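Local coordinates for protein 1d10 (Caenorhabditis elegans, PDB 1T9F) that is of unknown function but carries MIR repeats folded as a beta-trefoil like that of SDF2 proteins, and is probably secreted or of the secretory pathway, at residues W117-N122 against F132-A137; A68-D73 against N122-L127; L143-Q148 against S170-A175. One frame throughout, in Å; residues are numbered along the deposited sequence.

Contact 1. Residues W117-N122 against F132-A137; sequences WTVICN and FKLRHA
The indole of Trp117 has the imidazole of His136 over one face: His136 CD2 sits 3.8 Å above the indole plane, and the edge of the imidazole is turned to the six-membered ring with the planes at 58°, an edge-to-face pair. His136 CB adds a CH-pi contact, 4.1 Å from the centroid of that ring. At the indole edge, near its plane, lies the carbonyl O of Leu134, 3.8 Å from Trp117 CE3. The Phe132 ring, in the crowded position between N and C (chi1 63°), has Leu134 CG at its edge and turns its tip away from strand 117-120. Trp117 NE1 hydrogen-bonds to Leu86 O, while His136 ND1 and NE2 bond to Thr139 OG1 and Gly114 O, which probably restrains both rings' rotation. An alanine in place of Trp117 would probably leave His136 without its aromatic partner and loosen packing against Leu134 and Leu143. On the sheet face that carries Trp117, Val119 CG2 meets Leu134 CD2 at 4.1 Å; on that of Thr118, Ile120 CD1 reaches Arg135 CB at 3.6 Å, crossing obliquely. Thr118 N to Arg135 O (2.8 Å, 170° at the hydrogen) and Ile120 N to Lys133 O (2.9 Å) are each returned by the reverse bond. These hydrogen-bonded pairs, with the short link between the strands, make this an antiparallel beta hairpin of the six-stranded beta-trefoil barrel.

Contact 2. Residues A68-D73 against N122-L127; sequences AIKCGD and NGDEWL
Two loops at one end of the beta-trefoil barrel meet here, one leading into strand 74-79 and the other joining the strands of the hairpin 117-120 and 131-136. Neither is regular strand, and one backbone bond spans them: Trp126 N donates to Ile69 O at 2.8 Å, nearly along the C=O axis but bent to 148° at the hydrogen. Glu125 CA lends a CA-H...O contact to the same oxygen, 3.5 Å away. Beside this bond Ile69 and Trp126 run alongside each other, the tip Ile69 CD1 meeting the indole edge at Trp126 CE3, 3.7 Å. Trp126 CG is anti to its backbone N (chi1 -166°), and its side chain also touches Ile55 and Ile75. Ala68 CB touches Glu125 OE1 at 3.5 Å, and Lys70, bent at chi2, folds back so that NZ donates to Ala68 O. A type II turn from Lys70 to Asp73 follows, with Gly72 at a positive phi of 98°. One backbone bond and apolar packing thus join the loops, and the adjoining Cys71-Cys121 disulfide tethers them from outside 122-127. Glu125 N is buried with no polar partner in the model, Cys71 SG lying 3.4 Å from it, which probably carries a desolvation cost.

Contact 3. Residues L143-Q148 against S170-A175; sequences LSLSGQ and SAWKVA
Within the beta-trefoil, strand 142-146 and the start of strand 172-175 belong to different sheets, and this buried contact ties the barrel strand to the second sheet through side chains and one backbone carbonyl, without a ladder between the segments. Among the hydrogen bonds, Trp172 NE1 donates to Leu143 O at 3.1 Å. At the hydrogen the bond is almost straight, 178°, and the acceptor lies in the indole plane; seen from the carbonyl, however, the donor stands well above its plane, 59° out of it. The second bond joins two hydroxyls, Ser144 OG and Ser170 OG, 2.7 Å apart, with either able to donate. Both have further partners, Thr163 OG1 for Ser144 and Thr167 N for Ser170, so the pair is part of a buried polar chain. A water lies where it could donate to Leu143 O or Ser170 O, though it has more acceptors near it than protons.

The apolar contacts involve the same indole. Leu143, with CG anti to its N (chi1 178°), crosses the ring at about a right angle and lays CD2 over one face, 3.7 Å above the plane and offset toward the rim. Phe132 and Asn17 of strand 12-17 also touch the Trp172 side chain. At the far corner of the benzo ring, Leu145 CD2, its CG anti to the carbonyl carbon, approaches Trp172 CH2 obliquely to 3.8 Å.

In the fold
Contacts 1 and 2 share Asn122, and their centres are 10 Å apart. The disulfide Cys71 SG to Cys121 SG (2.0 Å) and a probable hydrogen bond from Gly72 N to Val119 O (2.8 Å) join them. Contact 3 has its centre 12 Å from that of contact 1; its segment 170-175 lies on the barrel strand next to 131-136, with Phe132 O 2.8 Å from Trp172 N, while 143-148 is on the other sheet, where Leu134 O meets Leu143 N at 2.9 Å. Contacts 2 and 3, 18 Å apart by centres, touch through Trp126 CZ2 and Val174 CG2, 3.5 Å. A malonate ion, probably from crystallisation, lies near Ile120 and Asn122; no active site is established.

Contact 1. Residues W117-N122 against F132-A137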
loop_
_atom_site.group_PDB
_atom_site.type_symbol
_atom_site.label_atom_id
_atom_site.label_comp_id
_atom_site.label_asym_id
_atom_site.label_seq_id
_atom_site.Cartn_x
_atom_site.Cartn_y
_atom_site.Cartn_z
ATOM N N TRP A 117 2.659 -5.991 -5.921
ATOM C CA TRP A 117 3.202 -6.139 -4.575
ATOM C C TRP A 117 2.964 -7.567 -4.081
ATOM O O TRP A 117 1.856 -8.094 -4.204
ATOM C CB TRP A 117 2.530 -5.172 -3.597
ATOM C CG TRP A 117 2.731 -3.726 -3.934
ATOM C CD1 TRP A 117 2.032 -2.998 -4.851
ATOM C CD2 TRP A 117 3.697 -2.835 -3.364
ATOM N NE1 TRP A 117 2.498 -1.707 -4.887
ATOM C CE2 TRP A 117 3.522 -1.578 -3.988
ATOM C CE3 TRP A 117 4.692 -2.974 -2.391
ATOM C CZ2 TRP A 117 4.305 -0.467 -3.670
ATOM C CZ3 TRP A 117 5.474 -1.863 -2.071
ATOM C CH2 TRP A 117 5.274 -0.626 -2.712
ATOM N N THR A 118 4.003 -8.185 -3.531
ATOM C CA THR A 118 3.889 -9.539 -3.010
ATOM C C THR A 118 3.367 -9.460 -1.590
ATOM O O THR A 118 3.895 -8.704 -0.771
ATOM C CB THR A 118 5.252 -10.249 -2.989
ATOM O OG1 THR A 118 5.778 -10.308 -4.316
ATOM C CG2 THR A 118 5.104 -11.669 -2.451
ATOM N N VAL A 119 2.323 -10.218 -1.294
ATOM C CA VAL A 119 1.763 -10.207 0.046
ATOM C C VAL A 119 2.569 -11.167 0.911
ATOM O O VAL A 119 2.683 -12.353 0.603
ATOM C CB VAL A 119 0.292 -10.641 0.058
ATOM C CG1 VAL A 119 -0.291 -10.449 1.447
ATOM C CG2 VAL A 119 -0.497 -9.821 -0.960
ATOM N N ILE A 120 3.142 -10.642 1.986
ATOM C CA ILE A 120 3.945 -11.469 2.871
ATOM C C ILE A 120 3.212 -11.786 4.164
ATOM O O ILE A 120 3.267 -11.021 5.128
ATOM C CB ILE A 120 5.293 -10.790 3.198
ATOM C CG1 ILE A 120 6.057 -10.520 1.907
ATOM C CG2 ILE A 120 6.136 -11.688 4.107
ATOM C CD1 ILE A 120 7.362 -9.810 2.115
ATOM N N CYS A 121 2.488 -12.898 4.161
ATOM C CA CYS A 121 1.786 -13.349 5.347
ATOM C C CYS A 121 2.165 -14.804 5.628
ATOM O O CYS A 121 2.717 -15.483 4.762
ATOM C CB CYS A 121 0.261 -13.187 5.223
ATOM S SG CYS A 121 -0.682 -13.659 3.726
ATOM N N ASN A 122 1.902 -15.270 6.844
ATOM C CA ASN A 122 2.247 -16.641 7.205
ATOM C C ASN A 122 1.128 -17.608 6.873
ATOM O O ASN A 122 -0.046 -17.240 6.876
ATOM C CB ASN A 122 2.607 -16.730 8.686
ATOM C CG ASN A 122 3.937 -16.091 8.985
ATOM O OD1 ASN A 122 4.939 -16.391 8.333
ATOM N ND2 ASN A 122 3.965 -15.205 9.975
ATOM N N PHE A 132 0.992 -8.267 8.244
ATOM C CA PHE A 132 1.636 -8.668 7.012
ATOM C C PHE A 132 2.544 -7.568 6.505
ATOM O O PHE A 132 2.528 -6.449 7.014
ATOM C CB PHE A 132 0.572 -8.964 5.942
ATOM C CG PHE A 132 -0.275 -7.764 5.570
ATOM C CD1 PHE A 132 -1.373 -7.395 6.347
ATOM C CD2 PHE A 132 0.045 -6.985 4.461
ATOM C CE1 PHE A 132 -2.141 -6.260 6.023
ATOM C CE2 PHE A 132 -0.712 -5.854 4.133
ATOM C CZ PHE A 132 -1.803 -5.491 4.913
ATOM N N LYS A 133 3.353 -7.904 5.512
ATOM C CA LYS A 133 4.220 -6.927 4.886
ATOM C C LYS A 133 3.872 -6.971 3.404
ATOM O O LYS A 133 3.210 -7.908 2.937
ATOM C CB LYS A 133 5.694 -7.282 5.094
ATOM C CG LYS A 133 6.172 -7.097 6.522
ATOM C CD LYS A 133 7.596 -7.575 6.698
ATOM C CE LYS A 133 7.645 -9.020 7.183
ATOM N NZ LYS A 133 7.122 -9.163 8.576
ATOM N N LEU A 134 4.292 -5.952 2.672
ATOM C CA LEU A 134 4.053 -5.893 1.240
ATOM C C LEU A 134 5.386 -5.592 0.603
ATOM O O LEU A 134 5.974 -4.538 0.836
ATOM C CB LEU A 134 3.049 -4.795 0.881
ATOM C CG LEU A 134 1.568 -5.056 1.155
ATOM C CD1 LEU A 134 0.773 -3.803 0.772
ATOM C CD2 LEU A 134 1.076 -6.257 0.354
ATOM N N ARG A 135 5.864 -6.524 -0.208
ATOM C CA ARG A 135 7.148 -6.350 -0.857
ATOM C C ARG A 135 6.977 -6.060 -2.340
ATOM O O ARG A 135 6.395 -6.860 -3.069
ATOM C CB ARG A 135 7.986 -7.616 -0.658
ATOM C CG ARG A 135 9.461 -7.427 -0.910
ATOM C CD ARG A 135 10.244 -8.711 -0.586
ATOM N NE ARG A 135 11.684 -8.477 -0.608
ATOM C CZ ARG A 135 12.601 -9.396 -0.314
ATOM N NH1 ARG A 135 12.233 -10.625 0.025
ATOM N NH2 ARG A 135 13.885 -9.081 -0.348
ATOM N N HIS A 136 7.486 -4.915 -2.785
ATOM C CA HIS A 136 7.375 -4.538 -4.189
ATOM C C HIS A 136 8.016 -5.631 -5.038
ATOM O O HIS A 136 9.195 -5.955 -4.870
ATOM C CB HIS A 136 8.073 -3.208 -4.442
ATOM C CG HIS A 136 7.723 -2.585 -5.757
ATOM N ND1 HIS A 136 8.676 -2.167 -6.662
ATOM C CD2 HIS A 136 6.522 -2.282 -6.308
ATOM C CE1 HIS A 136 8.078 -1.630 -7.711
ATOM N NE2 HIS A 136 6.771 -1.687 -7.521
ATOM N N ALA A 137 7.232 -6.190 -5.952
ATOM C CA ALA A 137 7.703 -7.265 -6.805
ATOM C C ALA A 137 8.905 -6.917 -7.677
ATOM O O ALA A 137 9.882 -7.664 -7.717
ATOM C CB ALA A 137 6.563 -7.761 -7.676
HETATM O O HOH W 1 8.245 -9.691 -3.867
#

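Contact 2. Residues A68-D73 against N122-L127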
loop_
_atom_site.group_PDB
_atom_site.type_symbol
_atom_site.label_atom_id
_atom_site.label_comp_id
_atom_site.label_asym_id
_atom_site.label_seq_id
_atom_site.Cartn_x
_atom_site.Cartn_y
_atom_site.Cartn_z
ATOM N N ALA A 68 -10.097 -15.888 -2.274
ATOM C CA ALA A 68 -9.155 -15.687 -1.192
ATOM C C ALA A 68 -7.808 -15.371 -1.811
ATOM O O ALA A 68 -7.502 -15.821 -2.913
ATOM C CB ALA A 68 -9.055 -16.946 -0.341
ATOM N N ILE A 69 -7.010 -14.571 -1.118
ATOM C CA ILE A 69 -5.685 -14.240 -1.613
ATOM C C ILE A 69 -4.713 -15.094 -0.819
ATOM O O ILE A 69 -4.741 -15.096 0.414
ATOM C CB ILE A 69 -5.353 -12.756 -1.407
ATOM C CG1 ILE A 69 -6.319 -11.900 -2.233
ATOM C CG2 ILE A 69 -3.903 -12.483 -1.819
ATOM C CD1 ILE A 69 -6.206 -10.437 -1.954
ATOM N N LYS A 70 -3.867 -15.832 -1.527
ATOM C CA LYS A 70 -2.903 -16.696 -0.870
ATOM C C LYS A 70 -1.640 -15.909 -0.562
ATOM O O LYS A 70 -1.276 -15.006 -1.315
ATOM C CB LYS A 70 -2.572 -17.891 -1.776
ATOM C CG LYS A 70 -3.772 -18.789 -2.122
ATOM C CD LYS A 70 -4.726 -18.107 -3.101
ATOM C CE LYS A 70 -5.933 -18.980 -3.425
ATOM N NZ LYS A 70 -6.844 -18.334 -4.416
ATOM N N CYS A 71 -0.975 -16.242 0.545
ATOM C CA CYS A 71 0.261 -15.554 0.915
ATOM C C CYS A 71 1.314 -15.884 -0.128
ATOM O O CYS A 71 1.387 -17.012 -0.612
ATOM C CB CYS A 71 0.728 -15.976 2.322
ATOM S SG CYS A 71 -0.569 -15.688 3.570
ATOM N N GLY A 72 2.119 -14.893 -0.485
ATOM C CA GLY A 72 3.141 -15.101 -1.484
ATOM C C GLY A 72 2.672 -14.623 -2.848
ATOM O O GLY A 72 3.485 -14.355 -3.731
ATOM N N ASP A 73 1.360 -14.528 -3.035
ATOM C CA ASP A 73 0.824 -14.054 -4.309
ATOM C C ASP A 73 0.982 -12.542 -4.429
ATOM O O ASP A 73 1.052 -11.836 -3.423
ATOM C CB ASP A 73 -0.659 -14.420 -4.441
ATOM C CG ASP A 73 -0.871 -15.802 -5.039
ATOM O OD1 ASP A 73 -2.042 -16.216 -5.155
ATOM O OD2 ASP A 73 0.127 -16.467 -5.397
ATOM N N ASN A 122 1.902 -15.270 6.844
ATOM C CA ASN A 122 2.247 -16.641 7.205
ATOM C C ASN A 122 1.128 -17.608 6.873
ATOM O O ASN A 122 -0.046 -17.240 6.876
ATOM C CB ASN A 122 2.607 -16.730 8.686
ATOM C CG ASN A 122 3.937 -16.091 8.985
ATOM O OD1 ASN A 122 4.939 -16.391 8.333
ATOM N ND2 ASN A 122 3.965 -15.205 9.975
ATOM N N GLY A 123 1.503 -18.852 6.598
ATOM C CA GLY A 123 0.517 -19.843 6.215
ATOM C C GLY A 123 0.300 -19.578 4.740
ATOM O O GLY A 123 1.218 -19.113 4.062
ATOM N N ASP A 124 -0.885 -19.860 4.218
ATOM C CA ASP A 124 -1.101 -19.579 2.810
ATOM C C ASP A 124 -2.529 -19.184 2.495
ATOM O O ASP A 124 -3.244 -19.872 1.774
ATOM C CB ASP A 124 -0.678 -20.765 1.940
ATOM C CG ASP A 124 -0.330 -20.336 0.522
ATOM O OD1 ASP A 124 -1.208 -19.749 -0.142
ATOM O OD2 ASP A 124 0.818 -20.570 0.079
ATOM N N GLU A 125 -2.928 -18.052 3.062
ATOM C CA GLU A 125 -4.247 -17.485 2.865
ATOM C C GLU A 125 -4.341 -16.251 3.752
ATOM O O GLU A 125 -4.509 -16.349 4.969
ATOM C CB GLU A 125 -5.344 -18.497 3.211
ATOM C CG GLU A 125 -6.463 -18.503 2.182
ATOM C CD GLU A 125 -7.345 -19.733 2.259
ATOM O OE1 GLU A 125 -8.180 -19.904 1.347
ATOM O OE2 GLU A 125 -7.211 -20.524 3.221
ATOM N N TRP A 126 -4.188 -15.095 3.115
ATOM C CA TRP A 126 -4.234 -13.802 3.774
ATOM C C TRP A 126 -5.444 -13.690 4.685
ATOM O O TRP A 126 -6.573 -13.609 4.211
ATOM C CB TRP A 126 -4.276 -12.708 2.708
ATOM C CG TRP A 126 -4.007 -11.325 3.199
ATOM C CD1 TRP A 126 -3.733 -10.941 4.482
ATOM C CD2 TRP A 126 -3.978 -10.136 2.407
ATOM N NE1 TRP A 126 -3.535 -9.578 4.533
ATOM C CE2 TRP A 126 -3.678 -9.059 3.273
ATOM C CE3 TRP A 126 -4.177 -9.875 1.044
ATOM C CZ2 TRP A 126 -3.574 -7.741 2.819
ATOM C CZ3 TRP A 126 -4.073 -8.561 0.595
ATOM C CH2 TRP A 126 -3.774 -7.512 1.482
ATOM N N LEU A 127 -5.200 -13.689 5.995
ATOM C CA LEU A 127 -6.269 -13.583 6.985
ATOM C C LEU A 127 -6.379 -12.132 7.450
ATOM O O LEU A 127 -5.372 -11.458 7.675
ATOM C CB LEU A 127 -5.972 -14.485 8.188
ATOM C CG LEU A 127 -5.678 -15.967 7.932
ATOM C CD1 LEU A 127 -5.263 -16.632 9.238
ATOM C CD2 LEU A 127 -6.900 -16.655 7.341
#

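Contact 3. Residues L143-Q148 against S170-A175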
loop_
_atom_site.group_PDB
_atom_site.type_symbol
_atom_site.label_atom_id
_atom_site.label_comp_id
_atom_site.label_asym_id
_atom_site.label_seq_id
_atom_site.Cartn_x
_atom_site.Cartn_y
_atom_site.Cartn_z
ATOM N N LEU A 143 7.041 -1.983 1.678
ATOM C CA LEU A 143 6.232 -0.784 1.883
ATOM C C LEU A 143 6.447 -0.460 3.358
ATOM O O LEU A 143 6.170 -1.298 4.213
ATOM C CB LEU A 143 4.754 -1.096 1.620
ATOM C CG LEU A 143 3.761 0.048 1.836
ATOM C CD1 LEU A 143 3.984 1.120 0.785
ATOM C CD2 LEU A 143 2.343 -0.498 1.753
ATOM N N SER A 144 6.947 0.736 3.660
ATOM C CA SER A 144 7.213 1.084 5.055
ATOM C C SER A 144 7.066 2.560 5.368
ATOM O O SER A 144 7.211 3.410 4.490
ATOM C CB SER A 144 8.644 0.683 5.440
ATOM O OG SER A 144 8.960 -0.641 5.049
ATOM N N LEU A 145 6.769 2.857 6.628
ATOM C CA LEU A 145 6.692 4.242 7.062
ATOM C C LEU A 145 8.158 4.572 7.354
ATOM O O LEU A 145 8.838 3.824 8.067
ATOM C CB LEU A 145 5.857 4.375 8.339
ATOM C CG LEU A 145 4.364 4.054 8.213
ATOM C CD1 LEU A 145 3.646 4.428 9.507
ATOM C CD2 LEU A 145 3.776 4.829 7.043
ATOM N N SER A 146 8.650 5.659 6.776
ATOM C CA SER A 146 10.037 6.071 6.970
ATOM C C SER A 146 10.259 6.587 8.381
ATOM O O SER A 146 11.383 6.596 8.876
ATOM C CB SER A 146 10.401 7.180 5.986
ATOM O OG SER A 146 9.721 8.372 6.331
ATOM N N GLY A 147 9.177 7.020 9.022
ATOM C CA GLY A 147 9.277 7.551 10.369
ATOM C C GLY A 147 9.255 9.066 10.313
ATOM O O GLY A 147 9.221 9.746 11.337
ATOM N N GLN A 148 9.280 9.597 9.096
ATOM C CA GLN A 148 9.242 11.034 8.888
ATOM C C GLN A 148 7.802 11.475 8.691
ATOM O O GLN A 148 6.947 10.679 8.305
ATOM C CB GLN A 148 10.061 11.413 7.653
ATOM C CG GLN A 148 11.556 11.257 7.839
ATOM C CD GLN A 148 12.070 12.118 8.974
ATOM O OE1 GLN A 148 11.925 13.340 8.955
ATOM N NE2 GLN A 148 12.666 11.483 9.975
ATOM N N SER A 170 7.451 -1.492 8.690
ATOM C CA SER A 170 7.047 -2.404 7.612
ATOM C C SER A 170 5.836 -3.294 7.893
ATOM O O SER A 170 5.282 -3.896 6.973
ATOM C CB SER A 170 8.227 -3.300 7.225
ATOM O OG SER A 170 9.377 -2.529 6.911
ATOM N N ALA A 171 5.416 -3.385 9.148
ATOM C CA ALA A 171 4.279 -4.233 9.486
ATOM C C ALA A 171 2.935 -3.529 9.304
ATOM O O ALA A 171 2.723 -2.434 9.818
ATOM C CB ALA A 171 4.414 -4.732 10.910
ATOM N N TRP A 172 2.030 -4.167 8.566
ATOM C CA TRP A 172 0.703 -3.610 8.331
ATOM C C TRP A 172 -0.383 -4.574 8.784
ATOM O O TRP A 172 -0.147 -5.777 8.941
ATOM C CB TRP A 172 0.494 -3.295 6.841
ATOM C CG TRP A 172 1.487 -2.309 6.290
ATOM C CD1 TRP A 172 2.728 -2.586 5.793
ATOM C CD2 TRP A 172 1.332 -0.886 6.220
ATOM N NE1 TRP A 172 3.361 -1.420 5.415
ATOM C CE2 TRP A 172 2.523 -0.361 5.671
ATOM C CE3 TRP A 172 0.299 -0.002 6.574
ATOM C CZ2 TRP A 172 2.715 1.009 5.468
ATOM C CZ3 TRP A 172 0.492 1.366 6.370
ATOM C CH2 TRP A 172 1.694 1.855 5.822
ATOM N N LYS A 173 -1.576 -4.026 8.962
ATOM C CA LYS A 173 -2.747 -4.773 9.390
ATOM C C LYS A 173 -3.939 -4.270 8.578
ATOM O O LYS A 173 -4.066 -3.071 8.333
ATOM C CB LYS A 173 -2.985 -4.531 10.881
ATOM C CG LYS A 173 -4.290 -5.057 11.406
ATOM C CD LYS A 173 -4.539 -4.561 12.832
ATOM C CE LYS A 173 -4.576 -3.036 12.876
ATOM N NZ LYS A 173 -4.910 -2.494 14.220
ATOM N N VAL A 174 -4.810 -5.185 8.166
ATOM C CA VAL A 174 -5.980 -4.831 7.375
ATOM C C VAL A 174 -7.197 -4.592 8.260
ATOM O O VAL A 174 -7.290 -5.128 9.360
ATOM C CB VAL A 174 -6.307 -5.948 6.350
ATOM C CG1 VAL A 174 -7.725 -5.808 5.845
ATOM C CG2 VAL A 174 -5.342 -5.873 5.181
ATOM N N ALA A 175 -8.123 -3.772 7.776
ATOM C CA ALA A 175 -9.350 -3.472 8.507
ATOM C C ALA A 175 -10.438 -3.119 7.499
ATOM O O ALA A 175 -10.176 -2.472 6.479
ATOM C CB ALA A 175 -9.123 -2.309 9.474
HETATM O O HOH W 2 5.892 -4.106 4.073
#